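PDB 4K7C: aminopeptidase C from Lactobacillus rhamnosus, which probably removes residues from the N-termini of peptides, as a papain-like cysteine aminopeptidase related to bleomycin hydrolase and PepC. Local coordinates for residues F52-D57 with Q308-E313; S95-F100 with Y164-S169; N177-K182 with A209-I214. One frame throughout, in Å; residues are numbered along the deposited sequence.

In the fold
Contact 1 lies at the surface of the chain, where strand 54-55 meets the end of helix 298-310. Contacts 2 and 3 occupy the helical side and fall within the chain loop that contact 1 closes. Contact 1 is about 30 Å from contact 2 and 44 Å from contact 3, centre to centre, with contact 3 on the opposite side of the chain's centre. Contacts 2 and 3 are nearer neighbours, 17 Å between centres and about 7 Å between nearest atoms. Helix 96-117 connects them: it starts in contact 2 and sends Y112 to D211 of contact 3. Contact 2 also borders helix 70-87, which probably corresponds to the helix carrying the nucleophilic cysteine in papain-like enzymes.

Contact 1: F52-D57 with Q308-E313; sequences FSIELD and QLKAGE
I54 and L56 face the last turn of helix 298-310, while the intervening E55 turns its side chain the other way and pairs with K382. No hydrogen bond crosses this contact. I54 has CG1 beside its backbone N (chi1 -60°) and a straight continuation to CD1, so the two branches divide the work. I54 CD1 reaches obliquely across the K310 chain and meets K310 CG at 3.4 Å, tighter than usual for two carbons. I54 CG2, anti to the backbone N, lies near the L309 carbonyl, 3.9 Å from L309 O, and also touches L309 CB. K310 starts out away from the strand, but its extended chain runs past I54 and carries K310 CE to 3.9 Å from I54 CD1. The helix ends here in a Schellman motif: E313 N bonds to Q308 O and G312 N to L309 O. G312 has positive phi (93°), where a CB would jam against the carbonyl O of the preceding residue. L56 lies over this turn with CG beside its own N (chi1 -48°). L56 CD2 sits 3.7 Å from G312 CA. The other branch, L56 CD1, meets the backbone C of E313 at 3.5 Å and the CD2 methyl of L309 at 4.0 Å. An alanine in place of I54 would remove both the CD1 contact with K310 and the CG2 contact with L309, and would probably loosen the seating of the strand on the helix end. Within the papain-like fold, backbone bonds from I54 to V371 and from L56 to T369 join this short strand antiparallel to strand 364-374, whose V371 also touches both I54 and L309. F52 O accepts a hydrogen bond from R231 of a second subunit.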
loop_
_atom_site.group_PDB
_atom_site.type_symbol
_atom_site.label_atom_id
_atom_site.label_comp_id
_atom_site.label_asym_id
_atom_site.label_seq_id
_atom_site.Cartn_x
_atom_site.Cartn_y
_atom_site.Cartn_z
ATOM N N PHE A 52 -32.680 1.104 -16.427
ATOM C CA PHE A 52 -33.490 0.025 -16.950
ATOM C C PHE A 52 -34.967 0.170 -16.659
ATOM O O PHE A 52 -35.378 0.290 -15.498
ATOM C CB PHE A 52 -33.024 -1.315 -16.383
ATOM C CG PHE A 52 -31.532 -1.524 -16.493
ATOM C CD1 PHE A 52 -31.002 -2.106 -17.627
ATOM C CD2 PHE A 52 -30.689 -1.168 -15.463
ATOM C CE1 PHE A 52 -29.627 -2.267 -17.785
ATOM C CE2 PHE A 52 -29.304 -1.433 -15.525
ATOM C CZ PHE A 52 -28.767 -1.981 -16.707
ATOM N N SER A 53 -35.755 0.218 -17.718
ATOM C CA SER A 53 -37.217 0.389 -17.580
ATOM C C SER A 53 -37.854 -0.731 -16.753
ATOM O O SER A 53 -38.812 -0.470 -16.039
ATOM C CB SER A 53 -37.909 0.574 -18.977
ATOM O OG SER A 53 -37.889 -0.602 -19.737
ATOM N N ILE A 54 -37.291 -1.941 -16.810
ATOM C CA ILE A 54 -37.721 -3.068 -15.940
ATOM C C ILE A 54 -36.538 -3.399 -15.069
ATOM O O ILE A 54 -35.471 -3.734 -15.585
ATOM C CB ILE A 54 -38.043 -4.311 -16.784
ATOM C CG1 ILE A 54 -39.157 -3.871 -17.697
ATOM C CG2 ILE A 54 -38.377 -5.497 -15.834
ATOM C CD1 ILE A 54 -39.598 -4.914 -18.639
ATOM N N GLU A 55 -36.696 -3.226 -13.776
ATOM C CA GLU A 55 -35.617 -3.469 -12.859
ATOM C C GLU A 55 -36.095 -4.124 -11.597
ATOM O O GLU A 55 -36.905 -3.525 -10.859
ATOM C CB GLU A 55 -34.947 -2.167 -12.532
ATOM C CG GLU A 55 -33.638 -2.379 -11.785
ATOM C CD GLU A 55 -32.899 -1.049 -11.567
ATOM O OE1 GLU A 55 -33.559 0.010 -11.577
ATOM O OE2 GLU A 55 -31.676 -1.032 -11.393
ATOM N N LEU A 56 -35.580 -5.304 -11.291
ATOM C CA LEU A 56 -35.922 -5.979 -10.034
ATOM C C LEU A 56 -35.081 -5.405 -8.898
ATOM O O LEU A 56 -33.922 -4.976 -9.088
ATOM C CB LEU A 56 -35.668 -7.498 -10.123
ATOM C CG LEU A 56 -36.253 -8.165 -11.391
ATOM C CD1 LEU A 56 -35.982 -9.657 -11.453
ATOM C CD2 LEU A 56 -37.687 -7.877 -11.600
ATOM N N ASP A 57 -35.639 -5.481 -7.710
ATOM C CA ASP A 57 -34.914 -5.001 -6.546
ATOM C C ASP A 57 -34.161 -6.214 -5.951
ATOM O O ASP A 57 -34.777 -7.101 -5.332
ATOM C CB ASP A 57 -35.946 -4.394 -5.615
ATOM C CG ASP A 57 -35.342 -3.898 -4.325
ATOM O OD1 ASP A 57 -34.067 -3.887 -4.230
ATOM O OD2 ASP A 57 -36.152 -3.533 -3.419
ATOM N N GLN A 308 -40.288 -13.326 -18.253
ATOM C CA GLN A 308 -39.935 -13.705 -16.895
ATOM C C GLN A 308 -39.550 -12.456 -16.048
ATOM O O GLN A 308 -40.011 -12.264 -14.903
ATOM C CB GLN A 308 -38.854 -14.813 -16.918
ATOM C CG GLN A 308 -38.520 -15.378 -15.570
ATOM C CD GLN A 308 -37.975 -16.782 -15.610
ATOM O OE1 GLN A 308 -38.537 -17.663 -16.272
ATOM N NE2 GLN A 308 -36.874 -17.018 -14.885
ATOM N N LEU A 309 -38.699 -11.597 -16.606
ATOM C CA LEU A 309 -38.401 -10.317 -15.937
ATOM C C LEU A 309 -39.635 -9.458 -15.639
ATOM O O LEU A 309 -39.766 -8.899 -14.553
ATOM C CB LEU A 309 -37.319 -9.511 -16.754
ATOM C CG LEU A 309 -35.951 -10.231 -16.768
ATOM C CD1 LEU A 309 -35.031 -9.510 -17.753
ATOM C CD2 LEU A 309 -35.303 -10.240 -15.366
ATOM N N LYS A 310 -40.572 -9.394 -16.588
ATOM C CA LYS A 310 -41.734 -8.535 -16.444
ATOM C C LYS A 310 -42.671 -9.099 -15.343
ATOM O O LYS A 310 -43.390 -8.359 -14.678
ATOM C CB LYS A 310 -42.462 -8.411 -17.768
ATOM C CG LYS A 310 -41.885 -7.436 -18.753
ATOM C CD LYS A 310 -42.778 -7.445 -19.992
ATOM C CE LYS A 310 -42.494 -6.271 -20.868
ATOM N NZ LYS A 310 -43.231 -6.446 -22.150
ATOM N N ALA A 311 -42.571 -10.413 -15.098
ATOM C CA ALA A 311 -43.234 -11.063 -13.986
ATOM C C ALA A 311 -42.565 -10.919 -12.647
ATOM O O ALA A 311 -43.073 -11.424 -11.681
ATOM C CB ALA A 311 -43.429 -12.529 -14.313
ATOM N N GLY A 312 -41.382 -10.295 -12.577
ATOM C CA GLY A 312 -40.712 -10.025 -11.328
ATOM C C GLY A 312 -39.726 -11.116 -10.939
ATOM O O GLY A 312 -39.259 -11.175 -9.810
ATOM N N GLU A 313 -39.304 -11.945 -11.893
ATOM C CA GLU A 313 -38.392 -13.030 -11.564
ATOM C C GLU A 313 -37.097 -12.887 -12.393
ATOM O O GLU A 313 -37.145 -12.702 -13.620
ATOM C CB GLU A 313 -39.019 -14.343 -11.939
ATOM C CG GLU A 313 -40.284 -14.673 -11.098
ATOM C CD GLU A 313 -41.237 -15.724 -11.726
ATOM O OE1 GLU A 313 -40.988 -16.326 -12.818
ATOM O OE2 GLU A 313 -42.308 -15.927 -11.119
#

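Contact 2: S95-F100 with Y164-S169; sequences SQNYTF and YSSSKS
The first turn of helix 96-117 faces a compact turn, whose opening residues 164-166 coil like a helix but lack its i to i-4 bonding. The two come closest at N97 and S166, whose CA atoms are 6.1 Å apart. S95 is the N-cap: its OG accepts from Y98 N at 3.1 Å. On the opposing turn, backbone bonds from S167 and S169 to Q66 tie it to the residues just ahead of helix 70-87, which by family resemblance corresponds to the central helix of papain-like enzymes. Across the contact, N97 extends with CG anti to its N (chi1 -168°), bringing OD1 to 3.4 Å from S166 CB. This buried OD1 has no polar partner in the model, whereas ND2 bonds to L219 O and P161 O, which would hold the amide in this rotation. S166 OG takes the crowded position between N and carbonyl carbon (chi1 59°), with E162 and T163 N as its partners. F100, CG likewise anti to N, directs its ring edge at the turn: F100 CZ is 3.8 Å from S169 CB, and S165 O also lies near the ring plane. S166 CA approaches F100 CE2 obliquely at 4.0 Å. S169 OG is held separately by D138.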
loop_
_atom_site.group_PDB
_atom_site.type_symbol
_atom_site.label_atom_id
_atom_site.label_comp_id
_atom_site.label_asym_id
_atom_site.label_seq_id
_atom_site.Cartn_x
_atom_site.Cartn_y
_atom_site.Cartn_z
ATOM N N SER A 95 -25.457 -20.661 1.417
ATOM C CA SER A 95 -24.106 -21.179 1.414
ATOM C C SER A 95 -23.697 -21.734 0.044
ATOM O O SER A 95 -24.116 -22.800 -0.358
ATOM C CB SER A 95 -23.955 -22.277 2.444
ATOM O OG SER A 95 -22.717 -22.840 2.486
ATOM N N GLN A 96 -22.782 -21.024 -0.608
ATOM C CA GLN A 96 -22.157 -21.610 -1.821
ATOM C C GLN A 96 -21.145 -22.707 -1.550
ATOM O O GLN A 96 -20.864 -23.456 -2.435
ATOM C CB GLN A 96 -21.529 -20.482 -2.658
ATOM C CG GLN A 96 -22.447 -19.303 -2.830
ATOM C CD GLN A 96 -22.279 -18.230 -1.827
ATOM O OE1 GLN A 96 -21.622 -18.390 -0.784
ATOM N NE2 GLN A 96 -22.996 -17.093 -2.070
ATOM N N ASN A 97 -20.596 -22.794 -0.333
ATOM C CA ASN A 97 -19.701 -23.831 0.043
ATOM C C ASN A 97 -20.504 -25.176 0.144
ATOM O O ASN A 97 -19.977 -26.193 -0.252
ATOM C CB ASN A 97 -19.011 -23.530 1.308
ATOM C CG ASN A 97 -17.858 -24.465 1.576
ATOM O OD1 ASN A 97 -17.323 -25.123 0.651
ATOM N ND2 ASN A 97 -17.407 -24.489 2.790
ATOM N N TYR A 98 -21.731 -25.112 0.637
ATOM C CA TYR A 98 -22.613 -26.285 0.775
ATOM C C TYR A 98 -22.762 -26.994 -0.565
ATOM O O TYR A 98 -22.499 -28.193 -0.645
ATOM C CB TYR A 98 -23.967 -25.915 1.438
ATOM C CG TYR A 98 -24.811 -27.124 1.804
ATOM C CD1 TYR A 98 -24.577 -27.890 2.952
ATOM C CD2 TYR A 98 -25.813 -27.525 0.954
ATOM C CE1 TYR A 98 -25.374 -29.002 3.251
ATOM C CE2 TYR A 98 -26.567 -28.679 1.222
ATOM C CZ TYR A 98 -26.370 -29.351 2.388
ATOM O OH TYR A 98 -27.189 -30.487 2.685
ATOM N N THR A 99 -23.113 -26.236 -1.619
ATOM C CA THR A 99 -23.273 -26.819 -2.943
ATOM C C THR A 99 -21.951 -27.248 -3.484
ATOM O O THR A 99 -21.858 -28.261 -4.174
ATOM C CB THR A 99 -23.957 -25.846 -3.940
ATOM O OG1 THR A 99 -23.416 -24.509 -3.745
ATOM C CG2 THR A 99 -25.424 -25.799 -3.714
ATOM N N PHE A 100 -20.857 -26.578 -3.060
ATOM C CA PHE A 100 -19.525 -26.881 -3.592
ATOM C C PHE A 100 -19.073 -28.236 -3.054
ATOM O O PHE A 100 -18.479 -29.111 -3.766
ATOM C CB PHE A 100 -18.534 -25.809 -3.156
ATOM C CG PHE A 100 -17.217 -25.774 -3.936
ATOM C CD1 PHE A 100 -17.160 -25.858 -5.318
ATOM C CD2 PHE A 100 -16.017 -25.529 -3.256
ATOM C CE1 PHE A 100 -15.985 -25.729 -5.989
ATOM C CE2 PHE A 100 -14.799 -25.390 -3.926
ATOM C CZ PHE A 100 -14.786 -25.479 -5.303
ATOM N N TYR A 164 -10.765 -21.569 3.409
ATOM C CA TYR A 164 -9.628 -21.247 2.519
ATOM C C TYR A 164 -9.877 -21.785 1.151
ATOM O O TYR A 164 -9.774 -21.053 0.215
ATOM C CB TYR A 164 -8.273 -21.696 3.110
ATOM C CG TYR A 164 -7.098 -21.319 2.269
ATOM C CD1 TYR A 164 -6.258 -20.272 2.612
ATOM C CD2 TYR A 164 -6.807 -22.043 1.118
ATOM C CE1 TYR A 164 -5.210 -19.904 1.744
ATOM C CE2 TYR A 164 -5.731 -21.728 0.334
ATOM C CZ TYR A 164 -4.929 -20.678 0.686
ATOM O OH TYR A 164 -3.849 -20.368 -0.103
ATOM N N SER A 165 -10.187 -23.078 1.021
ATOM C CA SER A 165 -10.213 -23.745 -0.258
ATOM C C SER A 165 -11.475 -23.372 -1.037
ATOM O O SER A 165 -11.469 -23.391 -2.224
ATOM C CB SER A 165 -10.137 -25.239 -0.096
ATOM O OG SER A 165 -8.926 -25.644 0.407
ATOM N N SER A 166 -12.561 -23.090 -0.338
ATOM C CA SER A 166 -13.802 -22.805 -1.070
ATOM C C SER A 166 -13.676 -21.499 -1.819
ATOM O O SER A 166 -14.258 -21.355 -2.884
ATOM C CB SER A 166 -15.054 -22.747 -0.164
ATOM O OG SER A 166 -15.024 -21.771 0.865
ATOM N N SER A 167 -12.925 -20.558 -1.256
ATOM C CA SER A 167 -12.714 -19.253 -1.830
ATOM C C SER A 167 -11.348 -19.152 -2.622
ATOM O O SER A 167 -11.036 -18.113 -3.249
ATOM C CB SER A 167 -12.894 -18.184 -0.730
ATOM O OG SER A 167 -14.277 -17.771 -0.591
ATOM N N LYS A 168 -10.578 -20.247 -2.679
ATOM C CA LYS A 168 -9.328 -20.356 -3.422
ATOM C C LYS A 168 -9.089 -21.831 -3.688
ATOM O O LYS A 168 -8.389 -22.495 -2.913
ATOM C CB LYS A 168 -8.195 -19.740 -2.631
ATOM C CG LYS A 168 -6.851 -19.559 -3.284
ATOM C CD LYS A 168 -6.073 -18.503 -2.469
ATOM C CE LYS A 168 -4.593 -18.503 -2.809
ATOM N NZ LYS A 168 -4.294 -19.020 -4.174
ATOM N N SER A 169 -9.797 -22.341 -4.709
ATOM C CA SER A 169 -9.945 -23.781 -4.908
ATOM C C SER A 169 -8.836 -24.461 -5.678
ATOM O O SER A 169 -8.876 -25.696 -5.886
ATOM C CB SER A 169 -11.234 -24.055 -5.627
ATOM O OG SER A 169 -11.314 -23.289 -6.844
#

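Contact 3: N177-K182 with A209-I214; sequences NLKLRK and AEDYRI
K179 reaches from helix 170-192 to helix 197-219 and places its ammonium between two consecutive acidic residues, E210 and D211. The helices form an antiparallel hairpin, 177° between their directions, with the local axes 11.3 Å apart at closest approach. The lysine leaves its backbone with CG anti to N, then bends at chi2 (59°) and again at chi4 (52°). These bends bring NZ within bonding distance of both carboxylates. K179 NZ lies 2.9 Å from E210 OE1 and 3.0 Å from D211 OD1, two hydrogen-bonded salt bridges. Its strongest polar partner, though, is D183, one turn on in its own helix, which forms a third salt bridge. In each of the two bridges across the hairpin the nitrogen comes from above the plane of the carboxylate. The E210 side chain, extended beyond CG, crosses the lysine at about a right angle, and E210 OE1 also touches K179 CE at 3.1 Å. D211 crosses more obliquely: its CG stands beside its own backbone N, and OD1 lies near the start of the lysine chain, 3.3 Å from K179 CG, as well as at its tip. The other oxygen, D211 OD2, is 3.9 Å from L180 CD2 and takes a hydrogen bond from Y112 of helix 96-117, which packs against both K179 and L180. I214 CD1 closes on the aliphatic part of the lysine, 4.3 Å from K179 CG. Beyond the hairpin a third subunit docks on the same helices, with R181 paired to E359 of that subunit and R213 bonded to F343 O and N344 O of the same subunit. With three carboxylates round one ammonium, the lysine is likely to stay firmly protonated, and its charge would in turn favour the ionised form of D211 despite burial.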
loop_
_atom_site.group_PDB
_atom_site.type_symbol
_atom_site.label_atom_id
_atom_site.label_comp_id
_atom_site.label_asym_id
_atom_site.label_seq_id
_atom_site.Cartn_x
_atom_site.Cartn_y
_atom_site.Cartn_z
ATOM N N ASN A 177 -7.861 -33.927 -8.373
ATOM C CA ASN A 177 -7.638 -34.449 -9.729
ATOM C C ASN A 177 -6.568 -35.515 -9.706
ATOM O O ASN A 177 -6.684 -36.541 -10.382
ATOM C CB ASN A 177 -7.330 -33.283 -10.687
ATOM C CG ASN A 177 -8.536 -32.538 -11.077
ATOM O OD1 ASN A 177 -9.697 -32.952 -10.836
ATOM N ND2 ASN A 177 -8.326 -31.399 -11.679
ATOM N N LEU A 178 -5.544 -35.306 -8.881
ATOM C CA LEU A 178 -4.449 -36.274 -8.788
ATOM C C LEU A 178 -4.993 -37.579 -8.233
ATOM O O LEU A 178 -4.814 -38.688 -8.786
ATOM C CB LEU A 178 -3.379 -35.730 -7.917
ATOM C CG LEU A 178 -2.360 -36.700 -7.318
ATOM C CD1 LEU A 178 -1.665 -37.542 -8.378
ATOM C CD2 LEU A 178 -1.339 -36.017 -6.424
ATOM N N LYS A 179 -5.780 -37.420 -7.169
ATOM C CA LYS A 179 -6.423 -38.584 -6.495
ATOM C C LYS A 179 -7.318 -39.373 -7.505
ATOM O O LYS A 179 -7.236 -40.629 -7.608
ATOM C CB LYS A 179 -7.249 -38.109 -5.281
ATOM C CG LYS A 179 -8.021 -39.209 -4.560
ATOM C CD LYS A 179 -7.161 -40.323 -4.027
ATOM C CE LYS A 179 -7.835 -41.142 -2.929
ATOM N NZ LYS A 179 -9.127 -41.612 -3.323
ATOM N N LEU A 180 -8.160 -38.671 -8.242
ATOM C CA LEU A 180 -9.078 -39.300 -9.158
ATOM C C LEU A 180 -8.355 -39.997 -10.267
ATOM O O LEU A 180 -8.678 -41.166 -10.598
ATOM C CB LEU A 180 -10.079 -38.340 -9.728
ATOM C CG LEU A 180 -11.020 -37.662 -8.766
ATOM C CD1 LEU A 180 -11.818 -36.589 -9.476
ATOM C CD2 LEU A 180 -11.922 -38.703 -8.043
ATOM N N ARG A 181 -7.295 -39.364 -10.762
ATOM C CA ARG A 181 -6.464 -40.037 -11.803
ATOM C C ARG A 181 -5.759 -41.311 -11.328
ATOM O O ARG A 181 -5.711 -42.344 -12.030
ATOM C CB ARG A 181 -5.466 -39.008 -12.400
ATOM C CG ARG A 181 -6.070 -37.987 -13.299
ATOM C CD ARG A 181 -4.997 -36.998 -13.747
ATOM N NE ARG A 181 -5.584 -35.958 -14.580
ATOM C CZ ARG A 181 -5.483 -34.645 -14.419
ATOM N NH1 ARG A 181 -4.822 -34.089 -13.394
ATOM N NH2 ARG A 181 -6.004 -33.891 -15.370
ATOM N N LYS A 182 -5.228 -41.303 -10.132
ATOM C CA LYS A 182 -4.587 -42.416 -9.523
ATOM C C LYS A 182 -5.603 -43.534 -9.372
ATOM O O LYS A 182 -5.302 -44.694 -9.625
ATOM C CB LYS A 182 -4.067 -42.064 -8.150
ATOM C CG LYS A 182 -3.516 -43.256 -7.414
ATOM C CD LYS A 182 -2.962 -42.888 -6.064
ATOM C CE LYS A 182 -2.207 -44.093 -5.479
ATOM N NZ LYS A 182 -3.204 -44.926 -4.866
ATOM N N ALA A 209 -14.421 -42.842 0.378
ATOM C CA ALA A 209 -14.194 -42.512 1.793
ATOM C C ALA A 209 -13.034 -41.522 1.898
ATOM O O ALA A 209 -13.088 -40.602 2.630
ATOM C CB ALA A 209 -13.885 -43.708 2.676
ATOM N N GLU A 210 -11.987 -41.781 1.157
ATOM C CA GLU A 210 -10.833 -40.875 1.084
ATOM C C GLU A 210 -11.217 -39.544 0.482
ATOM O O GLU A 210 -10.802 -38.535 1.028
ATOM C CB GLU A 210 -9.745 -41.543 0.244
ATOM C CG GLU A 210 -9.186 -42.802 0.886
ATOM C CD GLU A 210 -8.489 -43.769 -0.062
ATOM O OE1 GLU A 210 -8.724 -43.654 -1.300
ATOM O OE2 GLU A 210 -7.680 -44.562 0.440
ATOM N N ASP A 211 -11.923 -39.517 -0.641
ATOM C CA ASP A 211 -12.386 -38.272 -1.208
ATOM C C ASP A 211 -13.251 -37.450 -0.233
ATOM O O ASP A 211 -13.132 -36.211 -0.176
ATOM C CB ASP A 211 -13.150 -38.511 -2.521
ATOM C CG ASP A 211 -12.340 -39.310 -3.542
ATOM O OD1 ASP A 211 -11.097 -39.365 -3.338
ATOM O OD2 ASP A 211 -12.986 -39.903 -4.512
ATOM N N TYR A 212 -14.142 -38.140 0.490
ATOM C CA TYR A 212 -14.958 -37.513 1.493
ATOM C C TYR A 212 -14.088 -36.757 2.511
ATOM O O TYR A 212 -14.366 -35.580 2.858
ATOM C CB TYR A 212 -15.948 -38.540 2.157
ATOM C CG TYR A 212 -16.918 -37.866 3.104
ATOM C CD1 TYR A 212 -18.094 -37.353 2.658
ATOM C CD2 TYR A 212 -16.581 -37.612 4.428
ATOM C CE1 TYR A 212 -18.950 -36.656 3.468
ATOM C CE2 TYR A 212 -17.470 -36.927 5.271
ATOM C CZ TYR A 212 -18.644 -36.466 4.763
ATOM O OH TYR A 212 -19.492 -35.770 5.580
ATOM N N ARG A 213 -13.055 -37.401 2.995
ATOM C CA ARG A 213 -12.137 -36.829 3.950
ATOM C C ARG A 213 -11.343 -35.605 3.413
ATOM O O ARG A 213 -11.178 -34.625 4.119
ATOM C CB ARG A 213 -11.246 -37.903 4.483
ATOM C CG ARG A 213 -10.159 -37.350 5.375
ATOM C CD ARG A 213 -9.497 -38.427 6.171
ATOM N NE ARG A 213 -8.702 -39.365 5.433
ATOM C CZ ARG A 213 -9.116 -40.634 5.202
ATOM N NH1 ARG A 213 -8.311 -41.507 4.613
ATOM N NH2 ARG A 213 -10.381 -41.018 5.529
ATOM N N ILE A 214 -10.904 -35.674 2.162
ATOM C CA ILE A 214 -10.255 -34.506 1.495
ATOM C C ILE A 214 -11.178 -33.303 1.439
ATOM O O ILE A 214 -10.808 -32.192 1.764
ATOM C CB ILE A 214 -9.796 -34.906 0.045
ATOM C CG1 ILE A 214 -8.678 -35.934 0.143
ATOM C CG2 ILE A 214 -9.456 -33.654 -0.763
ATOM C CD1 ILE A 214 -8.359 -36.644 -1.168
#